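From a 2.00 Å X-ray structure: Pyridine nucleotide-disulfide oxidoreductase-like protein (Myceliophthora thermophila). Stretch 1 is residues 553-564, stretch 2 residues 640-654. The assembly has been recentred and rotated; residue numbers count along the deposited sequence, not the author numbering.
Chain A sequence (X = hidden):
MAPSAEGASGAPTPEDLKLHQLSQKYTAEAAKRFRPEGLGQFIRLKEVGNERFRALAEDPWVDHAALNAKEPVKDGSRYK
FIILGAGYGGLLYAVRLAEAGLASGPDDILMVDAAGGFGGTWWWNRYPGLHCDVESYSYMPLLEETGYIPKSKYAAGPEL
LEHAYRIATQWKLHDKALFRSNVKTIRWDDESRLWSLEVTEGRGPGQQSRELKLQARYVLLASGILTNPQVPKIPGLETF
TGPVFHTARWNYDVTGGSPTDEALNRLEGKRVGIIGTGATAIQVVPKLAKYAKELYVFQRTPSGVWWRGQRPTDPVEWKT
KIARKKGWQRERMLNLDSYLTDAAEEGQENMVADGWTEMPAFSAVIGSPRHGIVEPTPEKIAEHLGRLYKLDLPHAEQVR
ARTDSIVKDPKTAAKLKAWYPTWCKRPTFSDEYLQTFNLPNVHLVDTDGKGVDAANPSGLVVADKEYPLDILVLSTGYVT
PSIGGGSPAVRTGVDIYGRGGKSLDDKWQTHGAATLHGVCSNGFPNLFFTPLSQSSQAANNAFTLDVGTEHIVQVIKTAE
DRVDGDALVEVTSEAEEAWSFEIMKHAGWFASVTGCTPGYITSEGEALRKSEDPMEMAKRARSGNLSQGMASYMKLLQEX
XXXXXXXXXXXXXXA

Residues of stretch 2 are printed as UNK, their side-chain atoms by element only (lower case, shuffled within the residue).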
ATOM      1  N   VAL A 553      13.868   6.580 -13.569  1.00 15.53           N
ATOM      2  CA  VAL A 553      13.944   7.727 -14.524  1.00 16.07           C
ATOM      3  C   VAL A 553      15.408   8.038 -14.824  1.00 16.14           C
ATOM      4  O   VAL A 553      15.803   8.349 -16.005  1.00 14.83           O
ATOM      5  CB  VAL A 553      13.138   8.969 -14.030  1.00 17.90           C
ATOM      6  CG1 VAL A 553      13.454  10.162 -14.896  1.00 18.71           C
ATOM      7  CG2 VAL A 553      11.626   8.658 -14.093  1.00 18.82           C
ATOM      8  N   GLN A 554      16.269   7.897 -13.798  1.00 15.40           N
ATOM      9  CA  GLN A 554      17.677   8.126 -14.038  1.00 16.95           C
ATOM     10  C   GLN A 554      18.360   7.041 -14.926  1.00 16.31           C
ATOM     11  O   GLN A 554      19.213   7.368 -15.747  1.00 15.40           O
ATOM     12  CB  GLN A 554      18.434   8.343 -12.722  1.00 17.97           C
ATOM     13  CG  GLN A 554      18.024   9.633 -12.057  1.00 20.22           C
ATOM     14  CD  GLN A 554      18.380  10.866 -12.894  1.00 20.07           C
ATOM     15  OE1 GLN A 554      19.480  10.954 -13.406  1.00 23.53           O
ATOM     16  NE2 GLN A 554      17.472  11.768 -13.051  1.00 20.57           N
ATOM     17  N   VAL A 555      17.971   5.768 -14.770  1.00 13.63           N
ATOM     18  CA  VAL A 555      18.472   4.711 -15.627  1.00 14.96           C
ATOM     19  C   VAL A 555      18.046   4.953 -17.073  1.00 17.98           C
ATOM     20  O   VAL A 555      18.838   4.786 -18.051  1.00 15.88           O
ATOM     21  CB  VAL A 555      17.943   3.369 -15.136  1.00 15.43           C
ATOM     22  CG1 VAL A 555      18.052   2.273 -16.199  1.00 18.81           C
ATOM     23  CG2 VAL A 555      18.709   2.967 -13.867  1.00 17.36           C
ATOM     24  N   ILE A 556      16.758   5.306 -17.221  1.00 16.01           N
ATOM     25  CA  ILE A 556      16.257   5.621 -18.550  1.00 15.05           C
ATOM     26  C   ILE A 556      16.990   6.857 -19.165  1.00 15.55           C
ATOM     27  O   ILE A 556      17.333   6.887 -20.380  1.00 13.61           O
ATOM     28  CB  ILE A 556      14.713   5.883 -18.500  1.00 14.17           C
ATOM     29  CG1 ILE A 556      13.996   4.523 -18.250  1.00 13.24           C
ATOM     30  CG2 ILE A 556      14.229   6.563 -19.803  1.00 13.20           C
ATOM     31  CD1 ILE A 556      12.517   4.734 -17.863  1.00 17.05           C
ATOM     32  N   LYS A 557      17.158   7.900 -18.352  1.00 16.99           N
ATOM     33  CA  LYS A 557      17.929   9.088 -18.773  1.00 17.20           C
ATOM     34  C   LYS A 557      19.330   8.740 -19.287  1.00 16.04           C
ATOM     35  O   LYS A 557      19.755   9.189 -20.404  1.00 17.46           O
ATOM     36  CB  LYS A 557      17.954  10.123 -17.672  1.00 18.65           C
ATOM     37  CG  LYS A 557      18.575  11.432 -18.110  1.00 23.71           C
ATOM     38  CD  LYS A 557      18.715  12.288 -16.862  1.00 28.90           C
ATOM     39  CE  LYS A 557      18.986  13.716 -17.207  1.00 36.44           C
ATOM     40  NZ  LYS A 557      20.205  13.735 -18.026  1.00 41.30           N
ATOM     41  N   THR A 558      20.002   7.897 -18.531  1.00 15.53           N
ATOM     42  CA  THR A 558      21.304   7.415 -18.897  1.00 17.09           C
ATOM     43  C   THR A 558      21.291   6.696 -20.221  1.00 16.54           C
ATOM     44  O   THR A 558      22.094   6.963 -21.069  1.00 14.87           O
ATOM     45  CB  THR A 558      21.901   6.499 -17.828  1.00 17.00           C
ATOM     46  OG1 THR A 558      21.945   7.225 -16.612  1.00 18.42           O
ATOM     47  CG2 THR A 558      23.324   6.067 -18.134  1.00 19.38           C
ATOM     48  N   ALA A 559      20.405   5.751 -20.361  1.00 17.00           N
ATOM     49  CA  ALA A 559      20.307   4.932 -21.558  1.00 16.74           C
ATOM     50  C   ALA A 559      19.975   5.815 -22.740  1.00 16.96           C
ATOM     51  O   ALA A 559      20.661   5.716 -23.784  1.00 20.38           O
ATOM     52  CB  ALA A 559      19.249   3.804 -21.370  1.00 16.66           C
ATOM     53  N   GLU A 560      18.992   6.729 -22.580  1.00 16.37           N
ATOM     54  CA  GLU A 560      18.587   7.629 -23.684  1.00 17.28           C
ATOM     55  C   GLU A 560      19.807   8.487 -24.087  1.00 19.11           C
ATOM     56  O   GLU A 560      20.046   8.694 -25.252  1.00 17.22           O
ATOM     57  CB  GLU A 560      17.409   8.568 -23.272  1.00 16.97           C
ATOM     58  CG  GLU A 560      16.073   7.811 -23.111  1.00 15.42           C
ATOM     59  CD  GLU A 560      15.512   7.366 -24.491  1.00 17.64           C
ATOM     60  OE1 GLU A 560      15.354   8.208 -25.420  1.00 22.35           O
ATOM     61  OE2 GLU A 560      15.265   6.170 -24.691  1.00 18.91           O
ATOM     62  N   ASP A 561      20.543   8.994 -23.099  1.00 18.46           N
ATOM     63  CA  ASP A 561      21.674   9.838 -23.394  1.00 17.35           C
ATOM     64  C   ASP A 561      22.774   9.014 -24.112  1.00 16.89           C
ATOM     65  O   ASP A 561      23.372   9.470 -25.065  1.00 17.91           O
ATOM     66  CB  ASP A 561      22.275  10.435 -22.177  1.00 21.59           C
ATOM     67  CG  ASP A 561      21.476  11.605 -21.588  1.00 27.04           C
ATOM     68  OD1 ASP A 561      20.623  12.251 -22.250  1.00 33.92           O
ATOM     69  OD2 ASP A 561      21.756  11.916 -20.409  1.00 33.54           O
ATOM     70  N   ARG A 562      23.024   7.815 -23.670  1.00 16.92           N
ATOM     71  CA  ARG A 562      24.024   6.990 -24.311  1.00 18.75           C
ATOM     72  C   ARG A 562      23.749   6.643 -25.763  1.00 22.72           C
ATOM     73  O   ARG A 562      24.698   6.632 -26.556  1.00 20.16           O
ATOM     74  CB  ARG A 562      24.304   5.751 -23.503  1.00 20.74           C
ATOM     75  CG  ARG A 562      25.173   6.037 -22.285  1.00 21.24           C
ATOM     76  CD  ARG A 562      25.398   4.821 -21.455  1.00 21.63           C
ATOM     77  NE  ARG A 562      25.946   3.688 -22.221  1.00 22.85           N
ATOM     78  CZ  ARG A 562      26.238   2.524 -21.683  1.00 21.86           C
ATOM     79  NH1 ARG A 562      26.029   2.274 -20.405  1.00 22.04           N
ATOM     80  NH2 ARG A 562      26.718   1.583 -22.423  1.00 28.70           N
ATOM     81  N   VAL A 563      22.480   6.392 -26.143  1.00 23.08           N
ATOM     82  CA  VAL A 563      22.149   6.156 -27.579  1.00 18.11           C
ATOM     83  C   VAL A 563      21.725   7.391 -28.369  1.00 17.74           C
ATOM     84  O   VAL A 563      21.260   7.301 -29.540  1.00 19.80           O
ATOM     85  CB  VAL A 563      21.049   5.107 -27.645  1.00 19.44           C
ATOM     86  CG1 VAL A 563      21.478   3.848 -26.906  1.00 18.26           C
ATOM     87  CG2 VAL A 563      19.692   5.644 -27.132  1.00 16.59           C
ATOM     88  N   ASP A 564      21.842   8.556 -27.756  1.00 17.29           N
ATOM     89  CA  ASP A 564      21.308   9.797 -28.301  1.00 22.71           C
ATOM     90  C   ASP A 564      19.818   9.718 -28.750  1.00 23.54           C
ATOM     91  O   ASP A 564      19.426  10.095 -29.875  1.00 18.02           O
ATOM     92  CB  ASP A 564      22.169  10.309 -29.470  1.00 24.52           C
ATOM     93  CG  ASP A 564      21.819  11.688 -29.866  1.00 30.10           C
ATOM     94  OD1 ASP A 564      21.273  12.501 -29.069  1.00 34.35           O
ATOM     95  OD2 ASP A 564      22.068  11.983 -31.024  1.00 41.36           O
ATOM     96  N   UNK A 640      25.452   2.712  -7.961  1.00 24.32           N
ATOM     97  CA  UNK A 640      25.269   1.996  -9.200  1.00 21.52           C
ATOM     98  C   UNK A 640      25.133   2.935 -10.455  1.00 22.82           C
ATOM     99  O   UNK A 640      25.634   2.634 -11.571  1.00 22.52           O
ATOM    100  c   UNK A 640      24.186  -0.799 -10.756  1.00 16.52           C
ATOM    101  o   UNK A 640      22.613  -1.326 -13.961  1.00 19.37           O
ATOM    102  c   UNK A 640      22.421   0.484 -12.437  1.00 19.14           C
ATOM    103  c   UNK A 640      22.801   1.035 -11.227  1.00 18.69           C
ATOM    104  c   UNK A 640      23.686   0.400 -10.378  1.00 18.57           C
ATOM    105  c   UNK A 640      23.820  -1.420 -11.942  1.00 17.75           C
ATOM    106  c   UNK A 640      22.930  -0.755 -12.792  1.00 19.41           C
ATOM    107  c   UNK A 640      24.107   1.035  -9.058  1.00 17.99           C
ATOM    108  N   UNK A 641      24.477   4.068 -10.246  1.00 22.00           N
ATOM    109  CA  UNK A 641      24.177   4.966 -11.325  1.00 22.62           C
ATOM    110  C   UNK A 641      25.353   5.883 -11.615  1.00 22.89           C
ATOM    111  O   UNK A 641      25.411   6.488 -12.662  1.00 21.63           O
ATOM    112  n   UNK A 641      20.466   7.029  -9.901  1.00 22.37           N
ATOM    113  c   UNK A 641      22.977   5.812 -10.952  1.00 23.01           C
ATOM    114  c   UNK A 641      21.645   5.056 -10.883  1.00 22.70           C
ATOM    115  c   UNK A 641      19.953   6.868  -8.668  1.00 21.51           C
ATOM    116  n   UNK A 641      19.355   5.778  -8.283  1.00 21.66           N
ATOM    117  c   UNK A 641      20.480   6.023 -10.964  1.00 21.12           C
ATOM    118  n   UNK A 641      19.966   7.862  -7.821  1.00 23.75           N
ATOM    119  N   UNK A 642      26.234   6.014 -10.667  1.00 20.93           N
ATOM    120  CA  UNK A 642      27.215   7.066 -10.725  1.00 27.36           C
ATOM    121  C   UNK A 642      28.043   7.102 -12.019  1.00 28.85           C
ATOM    122  O   UNK A 642      28.303   8.204 -12.523  1.00 29.18           O
ATOM    123  c   UNK A 642      28.153   6.996  -9.530  1.00 31.72           C
ATOM    124  N   UNK A 643      28.412   5.970 -12.633  1.00 24.73           N
ATOM    125  CA  UNK A 643      29.290   6.151 -13.758  1.00 27.63           C
ATOM    126  C   UNK A 643      28.667   5.978 -15.149  1.00 30.22           C
ATOM    127  O   UNK A 643      29.414   5.947 -16.138  1.00 25.07           O
ATOM    128  o   UNK A 643      29.092   3.382 -14.008  1.00 33.99           O
ATOM    129  c   UNK A 643      30.221   3.867 -13.756  1.00 29.54           C
ATOM    130  c   UNK A 643      30.505   5.283 -13.573  1.00 29.89           C
ATOM    131  o   UNK A 643      31.199   3.209 -13.565  1.00 33.45           O
ATOM    132  N   UNK A 644      27.326   5.871 -15.205  1.00 28.95           N
ATOM    133  CA  UNK A 644      26.602   5.692 -16.444  1.00 23.89           C
ATOM    134  C   UNK A 644      26.782   4.339 -17.086  1.00 22.20           C
ATOM    135  O   UNK A 644      26.229   4.129 -18.214  1.00 20.26           O
ATOM    136  N   UNK A 645      27.513   3.400 -16.425  1.00 20.26           N
ATOM    137  CA  UNK A 645      27.774   2.086 -17.061  1.00 19.58           C
ATOM    138  C   UNK A 645      26.522   1.202 -17.169  1.00 18.76           C
ATOM    139  O   UNK A 645      26.444   0.328 -18.008  1.00 18.48           O
ATOM    140  o   UNK A 645      28.613   1.101 -14.987  1.00 33.33           O
ATOM    141  c   UNK A 645      28.903   1.335 -16.359  1.00 25.18           C
ATOM    142  N   UNK A 646      25.554   1.375 -16.258  1.00 20.19           N
ATOM    143  CA  UNK A 646      24.371   0.569 -16.255  1.00 17.70           C
ATOM    144  C   UNK A 646      24.671  -0.911 -16.305  1.00 18.71           C
ATOM    145  O   UNK A 646      24.191  -1.680 -17.144  1.00 17.73           O
ATOM    146  c   UNK A 646      22.789   2.370 -17.287  1.00 18.90           C
ATOM    147  c   UNK A 646      23.442   1.004 -17.362  1.00 17.08           C
ATOM    148  c   UNK A 646      21.835   2.504 -18.507  1.00 19.81           C
ATOM    149  c   UNK A 646      22.012   2.723 -16.025  1.00 19.65           C
ATOM    150  N   UNK A 647      25.498  -1.314 -15.383  1.00 21.40           N
ATOM    151  CA  UNK A 647      26.069  -2.648 -15.393  1.00 24.18           C
ATOM    152  C   UNK A 647      24.963  -3.659 -15.340  1.00 24.08           C
ATOM    153  O   UNK A 647      24.059  -3.492 -14.539  1.00 26.97           O
ATOM    154  c   UNK A 647      27.580  -4.248 -14.181  1.00 35.79           C
ATOM    155  n   UNK A 647      29.616  -6.377 -11.737  1.00 61.89           N
ATOM    156  c   UNK A 647      28.660  -4.497 -13.091  1.00 46.07           C
ATOM    157  c   UNK A 647      27.000  -2.831 -14.179  1.00 27.36           C
ATOM    158  c   UNK A 647      29.164  -5.939 -13.104  1.00 52.08           C
ATOM    159  N   UNK A 648      25.049  -4.713 -16.151  1.00 19.63           N
ATOM    160  CA  UNK A 648      23.945  -5.638 -16.228  1.00 20.79           C
ATOM    161  C   UNK A 648      22.766  -5.288 -17.172  1.00 19.28           C
ATOM    162  O   UNK A 648      21.884  -6.118 -17.387  1.00 19.48           O
ATOM    163  N   UNK A 649      22.748  -4.099 -17.791  1.00 19.79           N
ATOM    164  CA  UNK A 649      21.746  -3.830 -18.839  1.00 18.41           C
ATOM    165  C   UNK A 649      22.326  -3.988 -20.241  1.00 19.51           C
ATOM    166  O   UNK A 649      23.426  -3.563 -20.541  1.00 22.36           O
ATOM    167  c   UNK A 649      20.195  -2.222 -17.637  1.00 16.08           C
ATOM    168  c   UNK A 649      17.918  -2.302 -16.783  1.00 18.27           C
ATOM    169  c   UNK A 649      19.681  -1.532 -15.362  1.00 17.54           C
ATOM    170  c   UNK A 649      18.842  -2.507 -17.826  1.00 17.34           C
ATOM    171  c   UNK A 649      20.595  -1.734 -16.434  1.00 17.73           C
ATOM    172  c   UNK A 649      21.180  -2.424 -18.734  1.00 16.52           C
ATOM    173  c   UNK A 649      18.319  -1.817 -15.565  1.00 15.16           C
ATOM    174  N   UNK A 650      21.554  -4.600 -21.113  1.00 18.38           N
ATOM    175  CA  UNK A 650      21.784  -4.560 -22.531  1.00 21.43           C
ATOM    176  C   UNK A 650      21.148  -3.242 -23.018  1.00 20.10           C
ATOM    177  O   UNK A 650      19.940  -3.023 -22.853  1.00 20.39           O
ATOM    178  o   UNK A 650      21.384  -4.934 -25.469  1.00 41.54           O
ATOM    179  c   UNK A 650      21.133  -5.798 -23.135  1.00 27.72           C
ATOM    180  o   UNK A 650      21.587  -7.139 -25.035  1.00 59.22           O
ATOM    181  c   UNK A 650      21.400  -5.954 -24.659  1.00 42.87           C
ATOM    182  N   UNK A 651      21.953  -2.365 -23.589  1.00 19.56           N
ATOM    183  CA  UNK A 651      21.510  -1.045 -24.112  1.00 21.16           C
ATOM    184  C   UNK A 651      21.749  -1.103 -25.613  1.00 21.00           C
ATOM    185  O   UNK A 651      22.785  -1.580 -26.068  1.00 20.79           O
ATOM    186  c   UNK A 651      22.428   0.076 -23.561  1.00 22.32           C
ATOM    187  c   UNK A 651      21.060   0.441 -21.438  1.00 27.79           C
ATOM    188  c   UNK A 651      22.404   0.162 -22.052  1.00 27.33           C
ATOM    189  c   UNK A 651      22.105   1.412 -24.094  1.00 23.82           C
ATOM    190  N   UNK A 652      20.841  -0.563 -26.363  1.00 20.77           N
ATOM    191  CA  UNK A 652      20.949  -0.517 -27.831  1.00 18.81           C
ATOM    192  C   UNK A 652      19.946   0.489 -28.312  1.00 20.77           C
ATOM    193  O   UNK A 652      19.189   1.062 -27.506  1.00 22.19           O
ATOM    194  o   UNK A 652      19.340  -2.233 -28.234  1.00 21.71           O
ATOM    195  c   UNK A 652      20.697  -1.862 -28.465  1.00 19.23           C
ATOM    196  N   UNK A 653      19.944   0.764 -29.610  1.00 20.03           N
ATOM    197  CA  UNK A 653      19.015   1.711 -30.147  1.00 19.37           C
ATOM    198  C   UNK A 653      17.722   0.974 -30.415  1.00 21.03           C
ATOM    199  O   UNK A 653      17.763  -0.069 -31.004  1.00 19.62           O
ATOM    200  c   UNK A 653      19.475   2.237 -31.442  1.00 17.51           C
ATOM    201  o   UNK A 653      18.560   3.233 -31.777  1.00 19.82           O
ATOM    202  N   UNK A 654      16.603   1.538 -30.039  1.00 19.58           N
ATOM    203  CA  UNK A 654      15.314   0.898 -30.282  1.00 19.99           C
ATOM    204  C   UNK A 654      14.982   1.044 -31.773  1.00 21.94           C
ATOM    205  O   UNK A 654      14.378   0.169 -32.358  1.00 18.85           O
ATOM    206  n   UNK A 654      11.497   2.645 -29.977  1.00 17.46           N
ATOM    207  c   UNK A 654      12.867   0.740 -29.456  1.00 19.53           C
ATOM    208  c   UNK A 654      14.190   1.548 -29.446  1.00 18.05           C
ATOM    209  c   UNK A 654      10.923   2.548 -31.141  1.00 18.37           C
ATOM    210  c   UNK A 654      11.644   1.564 -29.020  1.00 19.66           C
ATOM    211  n   UNK A 654      10.331   1.451 -31.530  1.00 22.55           N
ATOM    212  n   UNK A 654      10.965   3.563 -31.929  1.00 19.66           N
TER
HETATM  213  O   HOH W   1      23.519   5.712 -14.526  1.00 20.60           O
HETATM  214  O   HOH W   2      27.169  -1.100 -21.036  1.00 28.76           O
HETATM  215  O   HOH W   3      19.231   5.703 -30.700  1.00 16.78           O

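Position 640 carries one carbon and then a six-carbon ring bearing one oxygen, which is tyrosine; the ring stays just short of stretch 1, and the Tyr640 OH donates to O of position 647 at 2.7 Å. Position 641 has three carbons, a nitrogen, then a carbon holding two more nitrogens: arginine. Arg641 CD lies 3.6 Å and Arg641 NE 3.7 Å from Gln554 CB, so the contact runs along the chain as far as the start of the guanidinium group. Position 642, with a single side-chain carbon out of reach of the helix, is alanine. Position 643 has two carbons, the second with two oxygens, which reads as aspartate; Asp643 OD1 accepts from N of position 645 at 2.9 Å.

Position 644 has no side-chain atoms and is glycine. Its phi of 70° favours that residue, and an ideal CB would lie 3.8 Å from Thr558 CG2. Gly644 closes a type I turn from Arg641, and its O accepts from Arg562 NH1 at 2.9 Å. Position 645, one carbon and one oxygen, is serine, with CB directed away from the helix; its backbone makes the contact, Ser645 O taking a weak bond from Arg562 NH1 at 3.1 Å. Position 646 has four carbons forked at the second, hence leucine. Leu646 CG is 3.8 Å from Thr558 CG2, and CD1 of Leu646 is 4.1 Å from Ala559 CB.

Position 647, four carbons in a row ending in nitrogen, is lysine and points away. Position 648 lacks side-chain atoms: glycine, where a CB would jam against the preceding carbonyl. Position 649 has one carbon and a six-carbon ring without oxygen, so phenylalanine; Val555 CG1 sits over one face, 4.1 Å from Phe649 CZ. Position 650, two carbons with two terminal oxygens, is aspartate, out of reach.

Position 651 has four carbons forked at the first, one arm two carbons long: isoleucine. Ile651 CD1 meets Ala559 CB and Ile651 CG2 meets Val563 CG1, both at 3.8 Å. Positions 652 and 653 each show one carbon and one oxygen, and both are serine; Ser652 O is 3.7 Å from Val563 CG1. Position 654 repeats the pattern of three carbons, nitrogen and a carbon with two nitrogens: Arg654, barely covered by the helix.

The contact buries 596 Å², both sides summed. Leu646, Phe649 and Ile651 pack on Val555, Ala559 and Val563, each four residues from the one before in sequence. Arg562 adds polar anchoring through two carbonyls near its guanidinium plane, and a water donates to both Thr558 OG1 (3.0 Å) and Arg641 O (2.8 Å).

Stretch 2 640-654: YRADGSLKGFDISSR
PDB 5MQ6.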